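PDB 4UJ7: surface layer protein, which probably self-assembles into the surface layer of the bacterial cell and binds calcium, this chain being its domains 5 and 6. Local coordinates for residues 115-120 and 136-141; 155-160 and 182-187; 16-21 and 96-101; 51-56 and 89-94; 25-30 and 102-107. One frame throughout, in Å; residues are numbered along the deposited sequence.

The chain forms two immunoglobulin-like beta sandwiches of the BIG2 family. Contacts 3, 4 and 5 lie in the first, contacts 1 and 2 in the second. Contacts 1, 4 and 5 are partly buried and pair strands through backbone hydrogen bonds. Contact 1 and contact 4 are antiparallel; contact 5 is parallel. Contacts 2 and 3 instead run between the two sheets and depend on side chains. Contact 2 is buried round a tyrosine ring, whereas contact 3 is a surface contact without direct hydrogen bonds. Contacts 3 and 5 share strand 96-105, which also pairs with strand 85-93 of contact 4. Contacts 1 and 2 meet where strands 135-144 and 181-188 pair. Contact 1 alone holds calcium ligands.

Contact 1: residues 115-120 and 136-141. With CA (calcium ion), chain C.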
# COMPACT_ATOMS: atom_id res chain seq x y z
N ILE A 115 6.26 5.95 -5.41
CA ILE A 115 4.99 6.49 -4.97
C ILE A 115 4.03 5.32 -4.87
O ILE A 115 3.68 4.67 -5.87
CB ILE A 115 4.49 7.57 -5.95
CG1 ILE A 115 5.55 8.68 -6.08
CG2 ILE A 115 3.14 8.10 -5.49
CD1 ILE A 115 5.35 9.62 -7.27
N LYS A 116 3.62 5.03 -3.64
CA LYS A 116 2.86 3.83 -3.35
C LYS A 116 1.39 4.14 -3.03
O LYS A 116 1.10 4.94 -2.14
CB LYS A 116 3.49 3.14 -2.14
CG LYS A 116 2.78 1.89 -1.73
CD LYS A 116 3.44 0.70 -2.38
CE LYS A 116 2.64 -0.54 -2.06
NZ LYS A 116 1.49 -0.67 -3.01
N VAL A 117 0.47 3.48 -3.74
CA VAL A 117 -0.97 3.56 -3.45
C VAL A 117 -1.33 2.42 -2.52
O VAL A 117 -1.21 1.24 -2.89
CB VAL A 117 -1.80 3.47 -4.75
CG1 VAL A 117 -3.31 3.48 -4.46
CG2 VAL A 117 -1.41 4.57 -5.71
N LEU A 118 -1.77 2.75 -1.31
CA LEU A 118 -2.03 1.73 -0.27
C LEU A 118 -3.40 1.06 -0.41
O LEU A 118 -3.56 -0.11 -0.06
CB LEU A 118 -1.87 2.32 1.12
CG LEU A 118 -0.48 2.83 1.51
CD1 LEU A 118 -0.57 3.57 2.85
CD2 LEU A 118 0.55 1.71 1.57
N ASP A 119 -4.37 1.81 -0.90
CA ASP A 119 -5.74 1.32 -1.07
C ASP A 119 -5.99 0.93 -2.53
O ASP A 119 -5.07 0.47 -3.21
CB ASP A 119 -6.75 2.36 -0.57
CG ASP A 119 -6.72 3.62 -1.40
OD1 ASP A 119 -5.60 4.13 -1.69
OD2 ASP A 119 -7.82 4.06 -1.79
N ASP A 120 -7.22 1.11 -3.01
CA ASP A 120 -7.55 0.83 -4.42
C ASP A 120 -7.24 1.96 -5.40
O ASP A 120 -7.39 1.79 -6.60
CB ASP A 120 -9.02 0.39 -4.56
CG ASP A 120 -10.02 1.51 -4.27
OD1 ASP A 120 -9.62 2.60 -3.81
OD2 ASP A 120 -11.22 1.28 -4.53
N VAL A 136 -8.10 8.01 -0.99
CA VAL A 136 -6.91 7.31 -1.44
C VAL A 136 -5.85 7.59 -0.39
O VAL A 136 -5.82 8.67 0.20
CB VAL A 136 -6.45 7.78 -2.84
CG1 VAL A 136 -5.09 7.20 -3.21
CG2 VAL A 136 -7.50 7.42 -3.88
N GLN A 137 -5.00 6.60 -0.15
CA GLN A 137 -3.91 6.73 0.80
C GLN A 137 -2.59 6.48 0.10
O GLN A 137 -2.43 5.46 -0.57
CB GLN A 137 -4.07 5.71 1.91
CG GLN A 137 -5.12 6.09 2.93
CD GLN A 137 -5.05 5.17 4.12
OE1 GLN A 137 -5.16 3.94 3.98
NE2 GLN A 137 -4.81 5.73 5.28
N LEU A 138 -1.66 7.42 0.27
CA LEU A 138 -0.36 7.36 -0.41
C LEU A 138 0.81 7.40 0.56
O LEU A 138 0.76 8.08 1.59
CB LEU A 138 -0.21 8.57 -1.35
CG LEU A 138 -1.29 8.73 -2.42
CD1 LEU A 138 -1.08 10.05 -3.15
CD2 LEU A 138 -1.33 7.57 -3.41
N LYS A 139 1.86 6.65 0.23
CA LYS A 139 3.16 6.85 0.86
C LYS A 139 4.21 7.07 -0.23
O LYS A 139 4.01 6.68 -1.38
CB LYS A 139 3.55 5.67 1.76
CG LYS A 139 2.95 5.74 3.16
CD LYS A 139 3.36 4.50 3.96
CE LYS A 139 2.93 4.63 5.41
NZ LYS A 139 3.69 5.70 6.09
N VAL A 140 5.30 7.73 0.14
CA VAL A 140 6.43 7.88 -0.77
C VAL A 140 7.67 7.29 -0.09
O VAL A 140 8.02 7.71 1.01
CB VAL A 140 6.67 9.35 -1.19
CG1 VAL A 140 7.80 9.43 -2.21
CG2 VAL A 140 5.40 9.95 -1.80
N TYR A 141 8.29 6.31 -0.75
CA TYR A 141 9.51 5.66 -0.24
C TYR A 141 10.76 6.07 -0.98
O TYR A 141 10.75 6.28 -2.20
CB TYR A 141 9.39 4.14 -0.34
CG TYR A 141 8.25 3.54 0.44
CD1 TYR A 141 8.31 3.45 1.83
CD2 TYR A 141 7.11 3.09 -0.20
CE1 TYR A 141 7.26 2.92 2.56
CE2 TYR A 141 6.05 2.56 0.51
CZ TYR A 141 6.14 2.48 1.89
OH TYR A 141 5.10 1.92 2.59
CA CA C . -10.18 4.08 -1.93
O HOH W 1 -10.83 4.52 0.52
O HOH W 2 -10.05 1.83 -0.96
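D119 reaches from 115-120 to the backbone of Q137. Its CG sits between the backbone N and the carbonyl carbon (chi1 65°), and the carboxylate is turned so that its two oxygens do different work. D119 OD1 accepts a hydrogen bond from Q137 N at 3.0 Å. The donor comes from above the carboxylate plane, 63° out of it, and the bond is nearly straight. D119 OD2 binds the calcium ion at 2.4 Å. D120 OD1 binds the same calcium ion at 2.5 Å. Two waters, K122 O, N133 OD1 and D135 O complete the site. The metal would be expected to draw charge from D119. V136 CG1 lies beside D119 OD1 at 3.5 Å.

Here strands 110-117 and 135-144 pair antiparallel in the second immunoglobulin-like sandwich, with K116 and K139 bonded in both directions and L118 N given to Q137 O. V117 and L138 lie side by side and point the same way, V117 CG2 touching L138 CD2 at 3.8 Å. With I115 they face V211 on strand 206-216 of the other sheet.

On the opposite face K116 crosses Y141 obliquely. K116 CB meets the edge of the ring, 3.7 Å from Y141 CE2. L118 also crosses K139, L118 CD1 lying 4.1 Å from K139 CG. The K139 ammonium runs on to salt bridges with D152 and D181.

Contact 2: residues 155-160 and 182-187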
# COMPACT_ATOMS: atom_id res chain seq x y z
N ASN A 155 6.35 12.34 4.86
CA ASN A 155 6.25 13.60 5.57
C ASN A 155 7.08 14.73 4.95
O ASN A 155 6.81 15.91 5.19
CB ASN A 155 6.61 13.42 7.03
CG ASN A 155 6.14 14.57 7.90
OD1 ASN A 155 5.05 15.11 7.70
ND2 ASN A 155 6.96 14.96 8.85
N ASP A 156 8.07 14.37 4.14
CA ASP A 156 9.02 15.34 3.57
C ASP A 156 8.54 15.93 2.25
O ASP A 156 9.02 16.99 1.82
CB ASP A 156 10.38 14.67 3.34
CG ASP A 156 10.98 14.10 4.61
OD1 ASP A 156 10.83 14.71 5.69
OD2 ASP A 156 11.64 13.04 4.52
N VAL A 157 7.62 15.23 1.59
CA VAL A 157 7.18 15.60 0.25
C VAL A 157 5.96 16.52 0.34
O VAL A 157 5.33 16.63 1.39
CB VAL A 157 6.86 14.37 -0.64
CG1 VAL A 157 8.05 13.42 -0.75
CG2 VAL A 157 5.63 13.61 -0.14
N THR A 158 5.66 17.19 -0.78
CA THR A 158 4.41 17.90 -0.93
C THR A 158 3.68 17.29 -2.14
O THR A 158 4.30 17.02 -3.17
CB THR A 158 4.66 19.41 -1.12
OG1 THR A 158 5.46 19.87 -0.03
CG2 THR A 158 3.36 20.19 -1.15
N ILE A 159 2.38 17.02 -1.99
CA ILE A 159 1.57 16.43 -3.06
C ILE A 159 0.42 17.39 -3.39
O ILE A 159 -0.34 17.80 -2.51
CB ILE A 159 1.03 15.03 -2.68
CG1 ILE A 159 2.22 14.09 -2.41
CG2 ILE A 159 0.18 14.44 -3.81
CD1 ILE A 159 1.85 12.66 -2.08
N THR A 160 0.31 17.74 -4.67
CA THR A 160 -0.67 18.72 -5.14
C THR A 160 -1.38 18.25 -6.41
O THR A 160 -0.84 17.44 -7.17
CB THR A 160 -0.01 20.08 -5.46
OG1 THR A 160 1.02 19.90 -6.43
CG2 THR A 160 0.58 20.71 -4.19
N THR A 182 3.47 8.91 8.67
CA THR A 182 2.69 9.84 7.85
C THR A 182 2.06 9.15 6.63
O THR A 182 2.74 8.42 5.90
CB THR A 182 3.58 11.01 7.38
OG1 THR A 182 4.08 11.72 8.53
CG2 THR A 182 2.82 11.99 6.48
N VAL A 183 0.75 9.38 6.43
CA VAL A 183 0.06 8.96 5.20
C VAL A 183 -0.48 10.21 4.51
O VAL A 183 -1.00 11.11 5.19
CB VAL A 183 -1.09 7.97 5.52
CG1 VAL A 183 -1.83 7.55 4.27
CG2 VAL A 183 -0.54 6.74 6.25
N TYR A 184 -0.37 10.29 3.18
CA TYR A 184 -1.02 11.39 2.47
C TYR A 184 -2.42 10.93 2.07
O TYR A 184 -2.58 9.93 1.36
CB TYR A 184 -0.21 11.76 1.22
CG TYR A 184 0.23 13.21 1.15
CD1 TYR A 184 -0.72 14.23 0.99
CD2 TYR A 184 1.58 13.56 1.22
CE1 TYR A 184 -0.34 15.56 0.91
CE2 TYR A 184 1.98 14.90 1.14
CZ TYR A 184 1.02 15.90 0.98
OH TYR A 184 1.39 17.23 0.90
N VAL A 185 -3.44 11.63 2.57
CA VAL A 185 -4.83 11.20 2.42
C VAL A 185 -5.50 12.10 1.41
O VAL A 185 -5.52 13.33 1.56
CB VAL A 185 -5.56 11.21 3.77
CG1 VAL A 185 -7.01 10.78 3.61
CG2 VAL A 185 -4.84 10.30 4.77
N ILE A 186 -6.06 11.47 0.38
CA ILE A 186 -6.72 12.18 -0.72
C ILE A 186 -8.23 11.97 -0.58
O ILE A 186 -8.70 10.84 -0.45
CB ILE A 186 -6.25 11.63 -2.09
CG1 ILE A 186 -4.72 11.39 -2.14
CG2 ILE A 186 -6.71 12.57 -3.21
CD1 ILE A 186 -3.89 12.62 -1.81
N THR A 187 -9.00 13.06 -0.61
CA THR A 187 -10.47 12.97 -0.50
C THR A 187 -11.14 13.84 -1.56
O THR A 187 -10.51 14.75 -2.11
CB THR A 187 -10.95 13.42 0.88
OG1 THR A 187 -10.41 14.73 1.15
CG2 THR A 187 -10.51 12.43 1.99
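I159 and Y184 meet inside the second immunoglobulin-like sandwich, where strand 158-160 of one sheet faces strand 181-188 of the other. The main interaction is CH-pi. I159 CB stands over the centre of the Y184 ring, 3.8 Å from its centroid and 12° off the normal. The two side chains overlap alongside each other, running opposite ways. I159 CG1 is anti to the carbonyl carbon (chi1 -60°), which sets it 3.6 Å from Y184 CE2. I159 CD1 reaches further back over the ring, 3.4 Å from Y184 CD2.

A single hydrogen bond joins the segments. I159 N donates a hydrogen bond to Y184 OH at 3.1 Å, nearly straight at 164°. The buried phenol oxygen therefore has a backbone partner, and the ring is held at tip and face. K175 NZ gives V157 O a weak hydrogen bond, and T182 OG1 is hydrogen-bonded to T177 OG1.

The remaining contacts are van der Waals. V157 O lies in the ring plane at the edge, and V157 CG2 packs against Y184 CE2 at 4.1 Å. N155 and T182 cross at about a right angle at the other end. N155 CB rests 3.4 Å from T182 OG1.

Contact 3: residues 16-21 and 96-101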
# COMPACT_ATOMS: atom_id res chain seq x y z
N GLU A 16 -8.28 -21.51 -3.37
CA GLU A 16 -7.30 -22.14 -4.26
C GLU A 16 -5.89 -21.51 -4.20
O GLU A 16 -4.89 -22.22 -4.18
CB GLU A 16 -7.83 -22.11 -5.70
CG GLU A 16 -6.94 -22.81 -6.73
CD GLU A 16 -7.26 -24.29 -6.87
OE1 GLU A 16 -8.18 -24.78 -6.19
OE2 GLU A 16 -6.58 -24.97 -7.68
N THR A 17 -5.83 -20.17 -4.16
CA THR A 17 -4.58 -19.43 -4.30
C THR A 17 -4.61 -18.30 -3.25
O THR A 17 -5.61 -17.57 -3.17
CB THR A 17 -4.45 -18.81 -5.72
OG1 THR A 17 -4.49 -19.86 -6.71
CG2 THR A 17 -3.16 -18.01 -5.91
N ILE A 18 -3.53 -18.17 -2.47
CA ILE A 18 -3.27 -16.95 -1.69
C ILE A 18 -2.40 -16.07 -2.57
O ILE A 18 -1.17 -16.17 -2.51
CB ILE A 18 -2.58 -17.22 -0.34
CG1 ILE A 18 -3.42 -18.22 0.47
CG2 ILE A 18 -2.38 -15.93 0.48
CD1 ILE A 18 -2.75 -18.70 1.74
N ALA A 19 -3.02 -15.23 -3.39
CA ALA A 19 -2.28 -14.38 -4.30
C ALA A 19 -1.56 -13.25 -3.55
O ALA A 19 -2.05 -12.75 -2.53
CB ALA A 19 -3.21 -13.81 -5.37
N VAL A 20 -0.36 -12.91 -4.03
CA VAL A 20 0.44 -11.87 -3.42
C VAL A 20 1.05 -10.98 -4.51
O VAL A 20 1.36 -11.46 -5.60
CB VAL A 20 1.51 -12.45 -2.46
CG1 VAL A 20 2.55 -13.30 -3.19
CG2 VAL A 20 2.13 -11.36 -1.63
N ASP A 21 1.19 -9.69 -4.20
CA ASP A 21 1.74 -8.74 -5.17
C ASP A 21 3.24 -8.45 -5.00
O ASP A 21 3.77 -7.46 -5.54
CB ASP A 21 0.88 -7.48 -5.26
CG ASP A 21 1.07 -6.54 -4.09
OD1 ASP A 21 1.71 -6.92 -3.10
OD2 ASP A 21 0.56 -5.41 -4.16
N LYS A 96 -3.91 -24.02 2.83
CA LYS A 96 -3.13 -23.29 1.81
C LYS A 96 -2.11 -22.40 2.47
O LYS A 96 -2.37 -21.84 3.54
CB LYS A 96 -4.05 -22.46 0.89
CG LYS A 96 -5.18 -23.24 0.23
CD LYS A 96 -4.66 -24.24 -0.79
CE LYS A 96 -5.78 -25.14 -1.29
NZ LYS A 96 -5.22 -26.32 -2.01
N GLU A 97 -0.93 -22.29 1.86
CA GLU A 97 0.12 -21.41 2.38
C GLU A 97 1.00 -20.83 1.29
O GLU A 97 1.23 -21.47 0.26
CB GLU A 97 1.01 -22.12 3.41
CG GLU A 97 1.90 -23.22 2.84
CD GLU A 97 3.09 -23.52 3.74
OE1 GLU A 97 2.92 -23.51 4.98
OE2 GLU A 97 4.19 -23.77 3.20
N VAL A 98 1.50 -19.62 1.54
CA VAL A 98 2.56 -19.03 0.73
C VAL A 98 3.68 -18.53 1.63
O VAL A 98 3.42 -17.86 2.64
CB VAL A 98 2.03 -17.87 -0.15
CG1 VAL A 98 3.15 -17.25 -0.99
CG2 VAL A 98 0.91 -18.38 -1.04
N LYS A 99 4.93 -18.89 1.30
CA LYS A 99 6.11 -18.41 2.01
C LYS A 99 6.78 -17.32 1.18
O LYS A 99 7.23 -17.58 0.05
CB LYS A 99 7.08 -19.56 2.32
CG LYS A 99 6.53 -20.50 3.38
CD LYS A 99 7.51 -21.61 3.75
CE LYS A 99 7.00 -22.47 4.90
NZ LYS A 99 7.25 -21.86 6.25
N VAL A 100 6.84 -16.10 1.72
CA VAL A 100 7.34 -14.92 1.00
C VAL A 100 8.73 -14.60 1.55
O VAL A 100 8.87 -14.39 2.77
CB VAL A 100 6.42 -13.70 1.21
CG1 VAL A 100 6.98 -12.47 0.50
CG2 VAL A 100 5.00 -13.98 0.74
N PRO A 101 9.76 -14.58 0.69
CA PRO A 101 11.10 -14.23 1.11
C PRO A 101 11.17 -12.83 1.72
O PRO A 101 10.43 -11.94 1.30
CB PRO A 101 11.90 -14.24 -0.22
CG PRO A 101 11.14 -15.17 -1.10
CD PRO A 101 9.71 -15.00 -0.74
O HOH W 3 -8.20 -25.98 -3.39
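Two strands from opposite sheets of the first immunoglobulin-like sandwich face each other here through I18 on strand 15-20 and V98 on strand 96-105. The segments run in roughly the same direction, 27° apart, with axes 6.9 Å apart at the closest. No hydrogen bond joins them directly.

I18 carries the contact. V98 has two conformers, and its side-chain contacts hold for the one described. V98 CG2 touches I18 CB at 3.7 Å. V98 CG2 lies 3.4 Å from I18 O. V98 CG1 is anti to the backbone N (chi1 180°), which leaves CG2 as the branch on this side. I18 is extended at chi2 (172°), and its CD1 reaches the backbone of the other strand. I18 CD1 lies 3.6 Å from K96 O and also meets E97 CA.

The exposed end is polar. The aliphatic part of K96 passes E16, with K96 CD 4.0 Å from E16 O. The charged ends do not touch; E16 OE1 and K96 NZ are 5.3 Å apart. One water lies between them. It donates to E16 OE1 at 3.0 Å and accepts a weak bond from K96 NZ.

E16 and T17 both face K40 in a classic beta bulge. Strand 15-20 is bonded to strand 32-41, where I18 also packs on V37 and L39. Strand 96-105 pairs with strand 85-93, whose I91 touches I18 as well.

Contact 4: residues 51-56 and 89-94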
# COMPACT_ATOMS: atom_id res chain seq x y z
N VAL A 51 -6.74 -15.18 7.56
CA VAL A 51 -5.32 -15.46 7.33
C VAL A 51 -4.47 -15.27 8.58
O VAL A 51 -4.71 -14.38 9.41
CB VAL A 51 -4.69 -14.62 6.18
CG1 VAL A 51 -5.35 -14.92 4.84
CG2 VAL A 51 -4.73 -13.12 6.48
N ASN A 52 -3.45 -16.13 8.70
CA ASN A 52 -2.36 -15.96 9.64
C ASN A 52 -1.10 -15.57 8.94
O ASN A 52 -0.82 -16.06 7.83
CB ASN A 52 -2.09 -17.26 10.37
CG ASN A 52 -3.11 -17.51 11.42
OD1 ASN A 52 -3.07 -16.88 12.50
ND2 ASN A 52 -4.05 -18.39 11.11
N VAL A 53 -0.34 -14.69 9.56
CA VAL A 53 0.98 -14.30 9.08
C VAL A 53 1.97 -14.49 10.21
O VAL A 53 1.73 -14.06 11.35
CB VAL A 53 1.06 -12.84 8.53
CG1 VAL A 53 0.17 -12.71 7.29
CG2 VAL A 53 0.71 -11.81 9.61
N THR A 54 3.08 -15.15 9.88
CA THR A 54 4.13 -15.43 10.84
C THR A 54 5.50 -15.26 10.19
O THR A 54 5.71 -15.65 9.04
CB THR A 54 4.06 -16.88 11.39
OG1 THR A 54 4.07 -17.82 10.31
CG2 THR A 54 2.84 -17.09 12.27
N SER A 55 6.41 -14.66 10.94
CA SER A 55 7.80 -14.57 10.54
C SER A 55 8.52 -15.76 11.12
O SER A 55 8.33 -16.10 12.30
CB SER A 55 8.45 -13.30 11.07
OG SER A 55 9.84 -13.35 10.85
N ASP A 56 9.38 -16.37 10.33
CA ASP A 56 10.03 -17.56 10.79
C ASP A 56 11.35 -17.24 11.53
O ASP A 56 12.04 -18.15 11.98
CB ASP A 56 10.12 -18.55 9.62
CG ASP A 56 8.72 -18.90 9.07
OD1 ASP A 56 7.93 -19.54 9.79
OD2 ASP A 56 8.39 -18.51 7.93
N ILE A 89 8.21 -14.86 5.51
CA ILE A 89 6.86 -14.67 6.05
C ILE A 89 5.99 -15.82 5.53
O ILE A 89 5.85 -16.02 4.31
CB ILE A 89 6.16 -13.34 5.63
CG1 ILE A 89 6.96 -12.07 6.00
CG2 ILE A 89 4.74 -13.24 6.22
CD1 ILE A 89 7.53 -12.04 7.41
N THR A 90 5.39 -16.57 6.45
CA THR A 90 4.46 -17.62 6.07
C THR A 90 3.04 -17.08 6.23
O THR A 90 2.65 -16.61 7.31
CB THR A 90 4.66 -18.91 6.91
OG1 THR A 90 5.98 -19.41 6.70
CG2 THR A 90 3.63 -19.97 6.53
N ILE A 91 2.27 -17.12 5.15
CA ILE A 91 0.88 -16.70 5.16
C ILE A 91 0.05 -17.96 4.98
O ILE A 91 0.23 -18.69 4.00
CB ILE A 91 0.63 -15.70 4.01
CG1 ILE A 91 1.55 -14.49 4.17
CG2 ILE A 91 -0.81 -15.30 3.97
CD1 ILE A 91 1.89 -13.83 2.85
N LYS A 92 -0.84 -18.25 5.93
CA LYS A 92 -1.61 -19.50 5.93
C LYS A 92 -3.10 -19.25 6.07
O LYS A 92 -3.54 -18.39 6.87
CB LYS A 92 -1.14 -20.43 7.06
CG LYS A 92 -1.45 -21.91 6.89
CD LYS A 92 -0.59 -22.77 7.84
CE LYS A 92 0.87 -22.86 7.39
NZ LYS A 92 1.89 -23.27 8.41
N SER A 93 -3.88 -20.01 5.32
CA SER A 93 -5.33 -20.05 5.46
C SER A 93 -5.81 -21.47 5.19
O SER A 93 -5.66 -21.96 4.07
CB SER A 93 -5.99 -19.08 4.50
OG SER A 93 -7.37 -19.01 4.78
N GLY A 94 -6.38 -22.13 6.20
CA GLY A 94 -6.76 -23.53 6.05
C GLY A 94 -5.56 -24.36 5.64
O GLY A 94 -4.53 -24.28 6.27
O HOH W 4 1.28 -18.26 9.37
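V53 and I91 sit in the middle of four antiparallel bridges, N52 with K92 to S55 with I89, on strands whose axes approach to 4.6 Å and run at 162°. N52 with K92 and T54 with T90 are the hydrogen-bonded pairs, each bonded in both directions.

V53 and I91 lie side by side on the inner face, pointing the same way. V53 CG1 touches I91 CG1 at 3.8 Å, both being anti to their carbonyl carbons. S55 CB meets I89 CD1 at 4.0 Å on the same face.

The outer face is polar. T54 and T90 also lie side by side, with T54 OG1 3.6 Å from T90 CB in the conformer of T54 described. There one water bonds to T54 OG1 and donates to T90 O at 3.0 Å. D56 crosses T90 at about a right angle. In the conformer of D56 described, T90 OG1 donates to the syn lone pair of D56 OD2 at 2.9 Å. T88 OG1 is a second partner of D56 OD2. K99 NZ is hydrogen-bonded to T90 OG1 and makes a long, weak ion pair with D56 OD2, which may help to stabilise the carboxylate charge.

V53, I89 and I91 turn to V63, V77, V79, F35 and V37 of the facing sheet. Strand 52-55 is an outermost strand of its sheet, and the pair has the apolar inner and polar outer faces of a beta sandwich.

Contact 5: residues 25-30 and 102-107; sequences VSVAKG and VNVVAG
V27 and V104 form the close part of this contact. They lie side by side and point the same way, V27 CG1 4.2 Å from V104 CG2. V104 CG1 is anti to its backbone N (chi1 -176°) and packs 3.6 Å from K29 N. V25 and V102 share this buried face. Four backbone hydrogen bonds hold the strands, from N103 N on V25 O through to K29 N on V105 O at 2.9 Å. On the opposite face A28 and V105 are packed too: A28 CB lies 3.8 Å from A106 O, and V105 CG2 lies 3.8 Å from V27 O. At G107 a CB would be jammed against the A106 carbonyl O and very close to A28 CB.

The loose part is S26, N103 and the exposed K29 end. The S26 side chain comes no nearer to 102-107 than 4.6 Å. N103 OD1 turns to S86 OG, and K29 NZ makes a long, weak ion pair with E84.

The outer edge of 25-28 bonds through the S26 and A28 backbones to I149 of the second sandwich, joining the domains. A short strand parallel to the last strand of the domain is a familiar feature of immunoglobulin-like sandwiches.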
# COMPACT_ATOMS: atom_id res chain seq x y z
N VAL A 25 10.26 -9.34 0.05
CA VAL A 25 10.39 -8.05 0.67
C VAL A 25 11.87 -7.73 0.83
O VAL A 25 12.64 -8.59 1.23
CB VAL A 25 9.67 -8.05 2.03
CG1 VAL A 25 9.98 -6.79 2.82
CG2 VAL A 25 8.17 -8.20 1.82
N SER A 26 12.24 -6.50 0.50
CA SER A 26 13.62 -6.01 0.61
C SER A 26 13.59 -4.71 1.38
O SER A 26 13.14 -3.69 0.86
CB SER A 26 14.17 -5.75 -0.79
OG SER A 26 13.95 -6.84 -1.66
N VAL A 27 14.09 -4.72 2.61
CA VAL A 27 13.94 -3.57 3.48
C VAL A 27 15.19 -3.32 4.33
O VAL A 27 15.85 -4.27 4.73
CB VAL A 27 12.66 -3.74 4.36
CG1 VAL A 27 12.74 -4.93 5.33
CG2 VAL A 27 12.31 -2.45 5.07
N ALA A 28 15.52 -2.05 4.56
CA ALA A 28 16.60 -1.72 5.50
C ALA A 28 16.18 -1.96 6.95
O ALA A 28 15.02 -1.83 7.30
CB ALA A 28 17.07 -0.28 5.32
N LYS A 29 17.14 -2.35 7.78
CA LYS A 29 16.94 -2.37 9.23
C LYS A 29 16.29 -1.06 9.69
O LYS A 29 16.76 0.02 9.33
CB LYS A 29 18.29 -2.57 9.94
CG LYS A 29 18.24 -2.46 11.47
CD LYS A 29 19.64 -2.37 12.07
CE LYS A 29 20.48 -3.58 11.69
NZ LYS A 29 21.95 -3.36 11.89
N GLY A 30 15.22 -1.18 10.47
CA GLY A 30 14.48 -0.03 10.99
C GLY A 30 13.40 0.51 10.08
O GLY A 30 12.66 1.42 10.46
N VAL A 102 12.04 -12.68 2.72
CA VAL A 102 12.34 -11.38 3.34
C VAL A 102 13.84 -11.20 3.49
O VAL A 102 14.51 -12.08 4.02
CB VAL A 102 11.72 -11.23 4.75
CG1 VAL A 102 12.03 -9.86 5.34
CG2 VAL A 102 10.22 -11.44 4.72
N ASN A 103 14.34 -10.05 3.04
CA ASN A 103 15.74 -9.70 3.23
C ASN A 103 15.84 -8.33 3.91
O ASN A 103 15.28 -7.33 3.42
CB ASN A 103 16.49 -9.72 1.89
CG ASN A 103 18.00 -9.76 2.05
OD1 ASN A 103 18.52 -10.36 2.99
ND2 ASN A 103 18.70 -9.12 1.12
N VAL A 104 16.52 -8.31 5.05
CA VAL A 104 16.74 -7.08 5.80
C VAL A 104 18.20 -6.72 5.65
O VAL A 104 19.08 -7.52 5.93
CB VAL A 104 16.38 -7.23 7.30
CG1 VAL A 104 16.55 -5.90 8.02
CG2 VAL A 104 14.95 -7.73 7.47
N VAL A 105 18.45 -5.51 5.15
CA VAL A 105 19.81 -5.08 4.79
C VAL A 105 20.22 -3.83 5.56
O VAL A 105 19.40 -3.20 6.24
CB VAL A 105 19.94 -4.84 3.27
CG1 VAL A 105 19.60 -6.10 2.49
CG2 VAL A 105 19.05 -3.67 2.83
N ALA A 106 21.49 -3.46 5.46
CA ALA A 106 21.97 -2.21 6.01
C ALA A 106 21.32 -1.04 5.28
O ALA A 106 20.86 -0.08 5.90
CB ALA A 106 23.49 -2.13 5.91
N GLY A 107 21.26 -1.15 3.95
CA GLY A 107 20.69 -0.11 3.11
C GLY A 107 21.72 0.86 2.56
O GLY A 107 22.49 1.45 3.31